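Local coordinates for protein acyl-coenzyme A oxidase 3 (Yarrowia lipolytica, PDB 5YS9) that oxidises fatty acyl-CoA to (2E)-enoyl-CoA with FAD, passing the electrons to O2 to give H2O2, in peroxisomal beta-oxidation, at residues Lys253-Asp257 against Tyr445-Gln451; Ala85-Ile89 against Asp115-Arg121; Val316-Phe320 against Cys419-Ile423. Residues are numbered along the deposited sequence.

How the contacts relate
Contact 1 joins a loop of the middle beta domain to the C-alpha1 helices beside the FAD, while contacts 2 and 3 each pack helix on helix. Contact 1 lies between the other two, its centre about 14 Å from that of contact 2 and about 13 Å from that of contact 3. R256 joins it to contact 2, with NH1 3.0 Å from M116 O; W448 joins it to contact 3, with CE2 3.4 Å from C419 SG. Contacts 2 and 3 do not touch. Only contact 1 reaches the cofactor, through V450; the side chains of R121 and F320 stay about 10 Å and 14 Å from a FAD. Contacts 1 and 2 also meet the second subunit.

Contact 1 (Lys253-Asp257 against Tyr445-Gln451); sequences KMGRD and YADWVVQ. With FAD (flavin-adenine dinucleotide), chain C.
This is a loop-on-helix contact between domains of the acyl-CoA dehydrogenase/oxidase fold: the loop 253-257, between strands 245-249 and 262-272 of the middle beta domain, lies against the C-terminal part of helix 441-448 and the helical-phi/psi residues 449-451 of the C-alpha1 domain. Together the two segments bury 387 Å² against each other. Closest in register are G255 and D447, CA to CA 4.4 Å. G255 is extended (phi/psi -154/179), and a CB there would clash with A446 O and D447 N; its CA approaches A446 O to 3.6 Å. The extended G255 brings the next peptide against the helix, so that R256 N donates to D447 OD1 at 2.6 Å; R256 itself is left-handed (56/45). Its side chain (chi1 m, chi2 t, chi3 -145°, off the wells) reaches across the segment 445-451, and R256 NE donates to D447 O at 2.7 Å, with a weak bond from R256 NH2 to D447 O at 2.9 Å. R256 NH1 bonds weakly to M116 O. On the other flank M254, all t, is extended: its CG lies 4.0 Å from A446 CB, its CE 4.1 Å from V449 CG1 and 4.2 Å from Y445 CE2. Y445 OH bonds to D424 and A446 O to Y435, both of the second subunit, so the contact is part of the subunit interface. Within the loop, K253 N donates to D257 OD1 at 3.2 Å and K253 NZ to R256 O at 3.0 Å. V450 belongs to the FAD pocket: its CG1 is 3.4 Å from R256 NE, its CG2 3.2 Å from the flavin methyl C8M.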
loop_
_atom_site.group_PDB
_atom_site.type_symbol
_atom_site.label_atom_id
_atom_site.label_comp_id
_atom_site.label_asym_id
_atom_site.label_seq_id
_atom_site.Cartn_x
_atom_site.Cartn_y
_atom_site.Cartn_z
ATOM N N LYS A 253 9.506 9.984 -9.395
ATOM C CA LYS A 253 8.298 9.163 -9.280
ATOM C C LYS A 253 8.243 8.386 -7.962
ATOM O O LYS A 253 9.248 8.225 -7.267
ATOM C CB LYS A 253 8.216 8.197 -10.441
ATOM C CG LYS A 253 8.280 8.896 -11.775
ATOM C CD LYS A 253 7.966 7.966 -12.913
ATOM C CE LYS A 253 8.993 6.881 -13.103
ATOM N NZ LYS A 253 10.327 7.318 -13.586
ATOM N N MET A 254 7.055 7.932 -7.593
ATOM C CA MET A 254 6.942 7.048 -6.454
ATOM C C MET A 254 7.965 5.869 -6.530
ATOM O O MET A 254 8.549 5.472 -5.491
ATOM C CB MET A 254 5.541 6.499 -6.377
ATOM C CG MET A 254 5.358 5.380 -5.367
ATOM S SD MET A 254 3.596 5.316 -5.058
ATOM C CE MET A 254 3.463 4.015 -3.800
ATOM N N GLY A 255 8.163 5.360 -7.734
ATOM C CA GLY A 255 8.956 4.191 -7.993
ATOM C C GLY A 255 9.507 4.220 -9.394
ATOM O O GLY A 255 9.280 5.159 -10.126
ATOM N N ARG A 256 10.271 3.200 -9.746
ATOM C CA ARG A 256 10.729 3.004 -11.112
ATOM C C ARG A 256 11.483 4.197 -11.646
ATOM O O ARG A 256 11.269 4.640 -12.750
ATOM C CB ARG A 256 9.572 2.623 -12.027
ATOM C CG ARG A 256 9.134 1.182 -11.867
ATOM C CD ARG A 256 8.173 0.742 -12.945
ATOM N NE ARG A 256 7.185 -0.198 -12.444
ATOM C CZ ARG A 256 7.006 -1.427 -12.902
ATOM N NH1 ARG A 256 7.743 -1.887 -13.885
ATOM N NH2 ARG A 256 6.076 -2.195 -12.380
ATOM N N ASP A 257 12.367 4.716 -10.821
ATOM C CA ASP A 257 13.126 5.890 -11.154
ATOM C C ASP A 257 14.135 5.681 -12.274
ATOM O O ASP A 257 14.613 6.636 -12.830
ATOM C CB ASP A 257 13.765 6.502 -9.917
ATOM C CG ASP A 257 12.899 7.569 -9.282
ATOM O OD1 ASP A 257 12.236 8.328 -9.990
ATOM O OD2 ASP A 257 12.880 7.656 -8.060
ATOM N N TYR A 445 7.068 -2.418 -3.579
ATOM C CA TYR A 445 5.728 -1.871 -3.539
ATOM C C TYR A 445 5.571 -0.595 -4.372
ATOM O O TYR A 445 4.640 -0.439 -5.134
ATOM C CB TYR A 445 5.310 -1.623 -2.096
ATOM C CG TYR A 445 3.892 -1.196 -1.981
ATOM C CD1 TYR A 445 2.871 -2.117 -1.994
ATOM C CD2 TYR A 445 3.564 0.136 -1.905
ATOM C CE1 TYR A 445 1.562 -1.722 -1.916
ATOM C CE2 TYR A 445 2.260 0.540 -1.830
ATOM C CZ TYR A 445 1.265 -0.397 -1.844
ATOM O OH TYR A 445 -0.035 0.006 -1.772
ATOM N N ALA A 446 6.529 0.292 -4.232
ATOM C CA ALA A 446 6.615 1.532 -5.001
ATOM C C ALA A 446 6.757 1.269 -6.464
ATOM O O ALA A 446 6.192 1.984 -7.259
ATOM C CB ALA A 446 7.814 2.353 -4.530
ATOM N N ASP A 447 7.595 0.319 -6.841
ATOM C CA ASP A 447 7.722 -0.073 -8.237
ATOM C C ASP A 447 6.496 -0.772 -8.826
ATOM O O ASP A 447 6.130 -0.537 -9.957
ATOM C CB ASP A 447 8.967 -0.927 -8.453
ATOM C CG ASP A 447 10.248 -0.155 -8.289
ATOM O OD1 ASP A 447 10.215 1.067 -8.183
ATOM O OD2 ASP A 447 11.308 -0.777 -8.257
ATOM N N TRP A 448 5.890 -1.665 -8.061
ATOM C CA TRP A 448 4.764 -2.449 -8.556
ATOM C C TRP A 448 3.514 -1.662 -8.898
ATOM O O TRP A 448 2.826 -1.963 -9.844
ATOM C CB TRP A 448 4.398 -3.594 -7.610
ATOM C CG TRP A 448 3.232 -4.387 -8.130
ATOM C CD1 TRP A 448 1.952 -4.280 -7.739
ATOM C CD2 TRP A 448 3.245 -5.313 -9.207
ATOM N NE1 TRP A 448 1.164 -5.104 -8.469
ATOM C CE2 TRP A 448 1.937 -5.758 -9.383
ATOM C CE3 TRP A 448 4.244 -5.833 -10.020
ATOM C CZ2 TRP A 448 1.599 -6.698 -10.332
ATOM C CZ3 TRP A 448 3.907 -6.763 -10.958
ATOM C CH2 TRP A 448 2.602 -7.182 -11.113
ATOM N N VAL A 449 3.218 -0.678 -8.085
ATOM C CA VAL A 449 1.907 -0.096 -7.965
ATOM C C VAL A 449 1.378 0.554 -9.254
ATOM O O VAL A 449 0.186 0.614 -9.475
ATOM C CB VAL A 449 1.867 0.780 -6.700
ATOM C CG1 VAL A 449 1.606 2.238 -6.968
ATOM C CG2 VAL A 449 0.948 0.188 -5.662
ATOM N N VAL A 450 2.272 1.026 -10.101
ATOM C CA VAL A 450 1.882 1.639 -11.351
ATOM C C VAL A 450 1.135 0.666 -12.270
ATOM O O VAL A 450 0.366 1.086 -13.101
ATOM C CB VAL A 450 3.084 2.307 -12.059
ATOM C CG1 VAL A 450 4.194 1.313 -12.321
ATOM C CG2 VAL A 450 2.647 2.990 -13.332
ATOM N N GLN A 451 1.342 -0.627 -12.078
ATOM C CA GLN A 451 0.711 -1.677 -12.872
ATOM C C GLN A 451 -0.804 -1.580 -12.785
ATOM O O GLN A 451 -1.513 -1.990 -13.674
ATOM C CB GLN A 451 1.129 -3.050 -12.360
ATOM C CG GLN A 451 2.581 -3.404 -12.567
ATOM C CD GLN A 451 2.796 -4.301 -13.751
ATOM O OE1 GLN A 451 2.966 -3.844 -14.860
ATOM N NE2 GLN A 451 2.792 -5.585 -13.517
HETATM P PA FAD C . -7.426 9.005 -15.961
HETATM O O1A FAD C . -7.762 10.439 -16.103
HETATM O O2A FAD C . -7.804 8.037 -17.015
HETATM O O5B FAD C . -8.145 8.527 -14.637
HETATM C C5B FAD C . -7.850 9.156 -13.402
HETATM C C4B FAD C . -8.721 8.605 -12.291
HETATM O O4B FAD C . -10.091 8.828 -12.606
HETATM C C3B FAD C . -8.539 7.117 -12.160
HETATM O O3B FAD C . -8.561 6.759 -10.793
HETATM C C2B FAD C . -9.763 6.527 -12.789
HETATM O O2B FAD C . -10.158 5.385 -12.054
HETATM C C1B FAD C . -10.805 7.610 -12.684
HETATM N N9A FAD C . -11.658 7.515 -13.885
HETATM C C8A FAD C . -11.316 7.805 -15.146
HETATM N N7A FAD C . -12.341 7.569 -15.981
HETATM C C5A FAD C . -13.359 7.116 -15.252
HETATM C C6A FAD C . -14.738 6.676 -15.508
HETATM N N6A FAD C . -15.250 6.676 -16.750
HETATM N N1A FAD C . -15.466 6.273 -14.457
HETATM C C2A FAD C . -14.970 6.265 -13.215
HETATM N N3A FAD C . -13.734 6.648 -12.914
HETATM C C4A FAD C . -12.902 7.077 -13.871
HETATM N N1 FAD C . 1.646 6.356 -21.264
HETATM C C2 FAD C . 2.203 6.212 -22.474
HETATM O O2 FAD C . 1.521 6.411 -23.476
HETATM N N3 FAD C . 3.465 5.854 -22.656
HETATM C C4 FAD C . 4.269 5.616 -21.644
HETATM O O4 FAD C . 5.432 5.295 -21.847
HETATM C C4X FAD C . 3.746 5.752 -20.285
HETATM N N5 FAD C . 4.516 5.530 -19.228
HETATM C C5X FAD C . 4.015 5.674 -18.000
HETATM C C6 FAD C . 4.851 5.443 -16.936
HETATM C C7 FAD C . 4.387 5.580 -15.658
HETATM C C7M FAD C . 5.329 5.307 -14.523
HETATM C C8 FAD C . 2.982 5.978 -15.429
HETATM C C8M FAD C . 2.449 6.126 -14.037
HETATM C C9 FAD C . 2.136 6.202 -16.494
HETATM C C9A FAD C . 2.604 6.068 -17.779
HETATM N N10 FAD C . 1.769 6.290 -18.880
HETATM C C10 FAD C . 2.342 6.151 -20.147
HETATM C "C1'" FAD C . 0.378 6.713 -18.725
HETATM C "C2'" FAD C . -0.609 5.649 -18.280
HETATM O "O2'" FAD C . -0.824 4.768 -19.369
HETATM C "C3'" FAD C . -1.910 6.339 -17.876
HETATM O "O3'" FAD C . -1.617 7.091 -16.713
HETATM C "C4'" FAD C . -3.126 5.470 -17.555
HETATM O "O4'" FAD C . -3.416 4.528 -18.578
HETATM C "C5'" FAD C . -4.369 6.320 -17.442
HETATM O "O5'" FAD C . -4.256 7.189 -16.338
HETATM P P FAD C . -4.630 8.723 -16.435
HETATM O O1P FAD C . -3.524 9.470 -15.801
HETATM O O2P FAD C . -5.044 9.022 -17.827
HETATM O O3P FAD C . -5.903 8.828 -15.497
#

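Contact 2 (Ala85-Ile89 against Asp115-Arg121); sequences AVARI and DMGTRIR
T118, chi1 m, overlaps three residues of helix 78-92: its OG1 is 3.4 Å from A85 CB, and its CG2 lies 3.7 Å from R88 CB and 4.2 Å from I89 CG1. The CA atoms of A85 and T118 are 5.0 Å apart. This is a helix-helix crossing in the N-terminal helical domain of the acyl-CoA oxidase: the axes of 85-89 and 116-121 approach to 9.3 Å at -63°, burying 335 Å². D115 (phi/psi -137/91, chi1 t) is the N-cap of helix 116-136. Its OD1 accepts from T118 N at 3.1 Å and its OD2 from T118 OG1 at 2.8 Å. R88 NH2 makes a salt bridge to D115 OD2 at 3.1 Å and another to D73. One turn after T118, R121 reaches past A85, its CD 4.2 Å from A85 CB, and V86 CG2 sits over one face of the guanidinium, 3.8 Å from R121 CZ. D260 (salt bridge) and S207 of the same chain and Y676 of the second subunit hold that guanidinium.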
loop_
_atom_site.group_PDB
_atom_site.type_symbol
_atom_site.label_atom_id
_atom_site.label_comp_id
_atom_site.label_asym_id
_atom_site.label_seq_id
_atom_site.Cartn_x
_atom_site.Cartn_y
_atom_site.Cartn_z
ATOM N N ALA A 85 20.634 1.743 -15.535
ATOM C CA ALA A 85 19.667 1.082 -16.438
ATOM C C ALA A 85 20.146 1.035 -17.878
ATOM O O ALA A 85 19.809 0.106 -18.590
ATOM C CB ALA A 85 18.298 1.694 -16.347
ATOM N N VAL A 86 20.927 2.020 -18.313
ATOM C CA VAL A 86 21.437 1.993 -19.684
ATOM C C VAL A 86 22.502 0.927 -19.843
ATOM O O VAL A 86 22.453 0.158 -20.781
ATOM C CB VAL A 86 21.929 3.368 -20.168
ATOM C CG1 VAL A 86 22.500 3.268 -21.584
ATOM C CG2 VAL A 86 20.771 4.358 -20.155
ATOM N N ALA A 87 23.399 0.830 -18.882
ATOM C CA ALA A 87 24.424 -0.187 -18.906
ATOM C C ALA A 87 23.765 -1.551 -18.868
ATOM O O ALA A 87 24.212 -2.492 -19.500
ATOM C CB ALA A 87 25.360 -0.008 -17.740
ATOM N N ARG A 88 22.701 -1.645 -18.096
ATOM C CA ARG A 88 21.941 -2.864 -18.021
ATOM C C ARG A 88 21.312 -3.219 -19.375
ATOM O O ARG A 88 21.293 -4.361 -19.768
ATOM C CB ARG A 88 20.913 -2.765 -16.893
ATOM C CG ARG A 88 21.390 -3.343 -15.571
ATOM C CD ARG A 88 21.708 -2.311 -14.506
ATOM N NE ARG A 88 20.654 -2.245 -13.518
ATOM C CZ ARG A 88 20.801 -2.373 -12.206
ATOM N NH1 ARG A 88 21.979 -2.561 -11.663
ATOM N NH2 ARG A 88 19.740 -2.299 -11.434
ATOM N N ILE A 89 20.816 -2.223 -20.093
ATOM C CA ILE A 89 20.240 -2.426 -21.410
ATOM C C ILE A 89 21.273 -2.936 -22.423
ATOM O O ILE A 89 20.980 -3.792 -23.237
ATOM C CB ILE A 89 19.497 -1.153 -21.888
ATOM C CG1 ILE A 89 18.145 -1.049 -21.195
ATOM C CG2 ILE A 89 19.266 -1.151 -23.384
ATOM C CD1 ILE A 89 17.589 0.346 -21.116
ATOM N N ASP A 115 14.298 -6.112 -10.938
ATOM C CA ASP A 115 14.544 -4.777 -11.521
ATOM C C ASP A 115 13.357 -4.368 -12.400
ATOM O O ASP A 115 13.285 -4.677 -13.562
ATOM C CB ASP A 115 15.895 -4.805 -12.281
ATOM C CG ASP A 115 16.343 -3.440 -12.717
ATOM O OD1 ASP A 115 15.524 -2.524 -12.539
ATOM O OD2 ASP A 115 17.480 -3.294 -13.252
ATOM N N MET A 116 12.389 -3.699 -11.820
ATOM C CA MET A 116 11.238 -3.284 -12.603
ATOM C C MET A 116 11.502 -2.004 -13.409
ATOM O O MET A 116 10.705 -1.648 -14.222
ATOM C CB MET A 116 10.048 -3.103 -11.701
ATOM C CG MET A 116 9.691 -4.345 -10.898
ATOM S SD MET A 116 8.130 -4.250 -9.973
ATOM C CE MET A 116 8.764 -4.800 -8.389
ATOM N N GLY A 117 12.614 -1.310 -13.173
ATOM C CA GLY A 117 12.940 -0.116 -13.901
ATOM C C GLY A 117 13.568 -0.421 -15.239
ATOM O O GLY A 117 13.104 0.046 -16.267
ATOM N N THR A 118 14.633 -1.203 -15.236
ATOM C CA THR A 118 15.381 -1.449 -16.465
ATOM C C THR A 118 14.506 -2.096 -17.536
ATOM O O THR A 118 14.453 -1.662 -18.683
ATOM C CB THR A 118 16.613 -2.303 -16.175
ATOM O OG1 THR A 118 17.563 -1.526 -15.434
ATOM C CG2 THR A 118 17.276 -2.753 -17.484
ATOM N N ARG A 119 13.799 -3.136 -17.138
ATOM C CA ARG A 119 12.828 -3.808 -18.004
ATOM C C ARG A 119 11.930 -2.821 -18.767
ATOM O O ARG A 119 11.707 -2.998 -19.951
ATOM C CB ARG A 119 11.979 -4.739 -17.132
ATOM C CG ARG A 119 10.867 -5.416 -17.860
ATOM C CD ARG A 119 9.892 -6.125 -16.960
ATOM N NE ARG A 119 8.944 -6.754 -17.874
ATOM C CZ ARG A 119 7.843 -7.421 -17.546
ATOM N NH1 ARG A 119 7.525 -7.597 -16.283
ATOM N NH2 ARG A 119 7.041 -7.906 -18.516
ATOM N N ILE A 120 11.426 -1.780 -18.103
ATOM C CA ILE A 120 10.494 -0.859 -18.745
ATOM C C ILE A 120 11.240 0.145 -19.563
ATOM O O ILE A 120 10.782 0.513 -20.644
ATOM C CB ILE A 120 9.572 -0.101 -17.754
ATOM C CG1 ILE A 120 8.849 -1.083 -16.851
ATOM C CG2 ILE A 120 8.522 0.710 -18.500
ATOM C CD1 ILE A 120 8.093 -2.145 -17.631
ATOM N N ARG A 121 12.401 0.570 -19.108
ATOM C CA ARG A 121 13.148 1.535 -19.876
ATOM C C ARG A 121 13.520 0.975 -21.226
ATOM O O ARG A 121 13.516 1.674 -22.217
ATOM C CB ARG A 121 14.368 2.058 -19.136
ATOM C CG ARG A 121 14.573 3.527 -19.420
ATOM C CD ARG A 121 15.909 4.022 -18.954
ATOM N NE ARG A 121 16.433 5.014 -19.864
ATOM C CZ ARG A 121 17.329 5.914 -19.521
ATOM N NH1 ARG A 121 17.780 5.943 -18.295
ATOM N NH2 ARG A 121 17.760 6.775 -20.406
#

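Contact 3 (Val316-Phe320 against Cys419-Ile423)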
loop_
_atom_site.group_PDB
_atom_site.type_symbol
_atom_site.label_atom_id
_atom_site.label_comp_id
_atom_site.label_asym_id
_atom_site.label_seq_id
_atom_site.Cartn_x
_atom_site.Cartn_y
_atom_site.Cartn_z
ATOM N N VAL A 316 6.185 -11.541 -9.296
ATOM C CA VAL A 316 6.550 -10.687 -8.171
ATOM C C VAL A 316 6.063 -11.264 -6.850
ATOM O O VAL A 316 6.810 -11.291 -5.898
ATOM C CB VAL A 316 6.077 -9.218 -8.350
ATOM C CG1 VAL A 316 6.417 -8.335 -7.130
ATOM C CG2 VAL A 316 6.763 -8.642 -9.553
ATOM N N SER A 317 4.807 -11.670 -6.780
ATOM C CA SER A 317 4.238 -12.130 -5.527
ATOM C C SER A 317 5.008 -13.270 -4.853
ATOM O O SER A 317 5.165 -13.247 -3.632
ATOM C CB SER A 317 2.778 -12.557 -5.708
ATOM O OG SER A 317 1.969 -11.431 -5.949
ATOM N N GLN A 318 5.442 -14.250 -5.646
ATOM C CA GLN A 318 6.150 -15.424 -5.150
ATOM C C GLN A 318 7.417 -15.080 -4.335
ATOM O O GLN A 318 7.831 -15.816 -3.408
ATOM C CB GLN A 318 6.516 -16.351 -6.314
ATOM C CG GLN A 318 7.422 -15.703 -7.355
ATOM C CD GLN A 318 7.927 -16.648 -8.442
ATOM O OE1 GLN A 318 7.728 -17.836 -8.399
ATOM N NE2 GLN A 318 8.604 -16.091 -9.406
ATOM N N ARG A 319 8.034 -13.967 -4.691
ATOM C CA ARG A 319 9.254 -13.518 -4.037
ATOM C C ARG A 319 8.922 -13.120 -2.597
ATOM O O ARG A 319 9.552 -13.589 -1.651
ATOM C CB ARG A 319 9.829 -12.348 -4.817
ATOM C CG ARG A 319 11.226 -11.888 -4.415
ATOM C CD ARG A 319 11.561 -10.537 -5.074
ATOM N NE ARG A 319 12.469 -9.741 -4.244
ATOM C CZ ARG A 319 12.762 -8.457 -4.426
ATOM N NH1 ARG A 319 12.212 -7.753 -5.408
ATOM N NH2 ARG A 319 13.609 -7.876 -3.580
ATOM N N PHE A 320 7.993 -12.204 -2.456
ATOM C CA PHE A 320 7.598 -11.695 -1.161
ATOM C C PHE A 320 6.883 -12.663 -0.243
ATOM O O PHE A 320 7.108 -12.675 0.947
ATOM C CB PHE A 320 6.954 -10.329 -1.323
ATOM C CG PHE A 320 7.894 -9.355 -1.939
ATOM C CD1 PHE A 320 8.881 -8.780 -1.183
ATOM C CD2 PHE A 320 7.875 -9.119 -3.287
ATOM C CE1 PHE A 320 9.785 -7.926 -1.747
ATOM C CE2 PHE A 320 8.781 -8.274 -3.861
ATOM C CZ PHE A 320 9.741 -7.677 -3.088
ATOM N N CYS A 419 -1.370 -8.479 -6.098
ATOM C CA CYS A 419 0.064 -8.471 -5.969
ATOM C C CYS A 419 0.519 -7.326 -5.038
ATOM O O CYS A 419 1.380 -7.526 -4.185
ATOM C CB CYS A 419 0.788 -8.423 -7.350
ATOM S SG CYS A 419 2.619 -8.322 -7.237
ATOM N N ALA A 420 -0.076 -6.148 -5.209
ATOM C CA ALA A 420 0.185 -5.019 -4.326
ATOM C C ALA A 420 -0.139 -5.381 -2.900
ATOM O O ALA A 420 0.652 -5.135 -2.014
ATOM C CB ALA A 420 -0.571 -3.762 -4.775
ATOM N N ASN A 421 -1.293 -5.990 -2.672
ATOM C CA ASN A 421 -1.698 -6.280 -1.300
ATOM C C ASN A 421 -0.743 -7.276 -0.638
ATOM O O ASN A 421 -0.560 -7.233 0.572
ATOM C CB ASN A 421 -3.129 -6.831 -1.261
ATOM C CG ASN A 421 -4.149 -5.853 -1.794
ATOM O OD1 ASN A 421 -3.949 -4.642 -1.723
ATOM N ND2 ASN A 421 -5.257 -6.377 -2.329
ATOM N N ILE A 422 -0.209 -8.205 -1.434
ATOM C CA ILE A 422 0.644 -9.276 -0.940
ATOM C C ILE A 422 1.999 -8.707 -0.531
ATOM O O ILE A 422 2.535 -9.017 0.545
ATOM C CB ILE A 422 0.856 -10.391 -2.004
ATOM C CG1 ILE A 422 -0.431 -11.218 -2.197
ATOM C CG2 ILE A 422 2.026 -11.310 -1.600
ATOM C CD1 ILE A 422 -0.343 -12.245 -3.318
ATOM N N ILE A 423 2.555 -7.885 -1.410
ATOM C CA ILE A 423 3.779 -7.163 -1.081
ATOM C C ILE A 423 3.553 -6.439 0.258
ATOM O O ILE A 423 4.359 -6.599 1.193
ATOM C CB ILE A 423 4.201 -6.162 -2.171
ATOM C CG1 ILE A 423 4.566 -6.881 -3.489
ATOM C CG2 ILE A 423 5.423 -5.363 -1.723
ATOM C CD1 ILE A 423 4.539 -5.969 -4.717
#
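V316 opens the contact of helix 300-330 with helix 391-428; segments 316-320 and 419-423 run nearly parallel, their axes 9.2 Å apart at the closest and 15° between N-to-C directions. Its side chain, chi1 t, touches two residues of the partner, V316 CB lying 3.7 Å from C419 SG and V316 CG1 3.9 Å from I423 CD1. S317 comes next, also with CB toward the other helix, its CA 5.6 Å from that of C419. S317 OG lies 3.4 Å from C419 SG and 3.6 Å from I422 CD1; it bonds to S313 O, one turn earlier in its own helix. One turn after V316, F320 (chi1 m) has its CA 5.9 Å from I423 CA and its CD2 4.0 Å from I423 CG1, and its ring also meets that of F441. W448 packs on V316, C419 and I423, while L358 and T362 of helix 349-385 pack on I422. These neighbours belong to the C-alpha1 helical domain of the acyl-CoA oxidase fold. V316 with C419 and I423, and F320 with I423, meet through apolar groups, while the S317 hydroxyl lies against C419 and I422; the helices are therefore held mainly by buried side-chain packing.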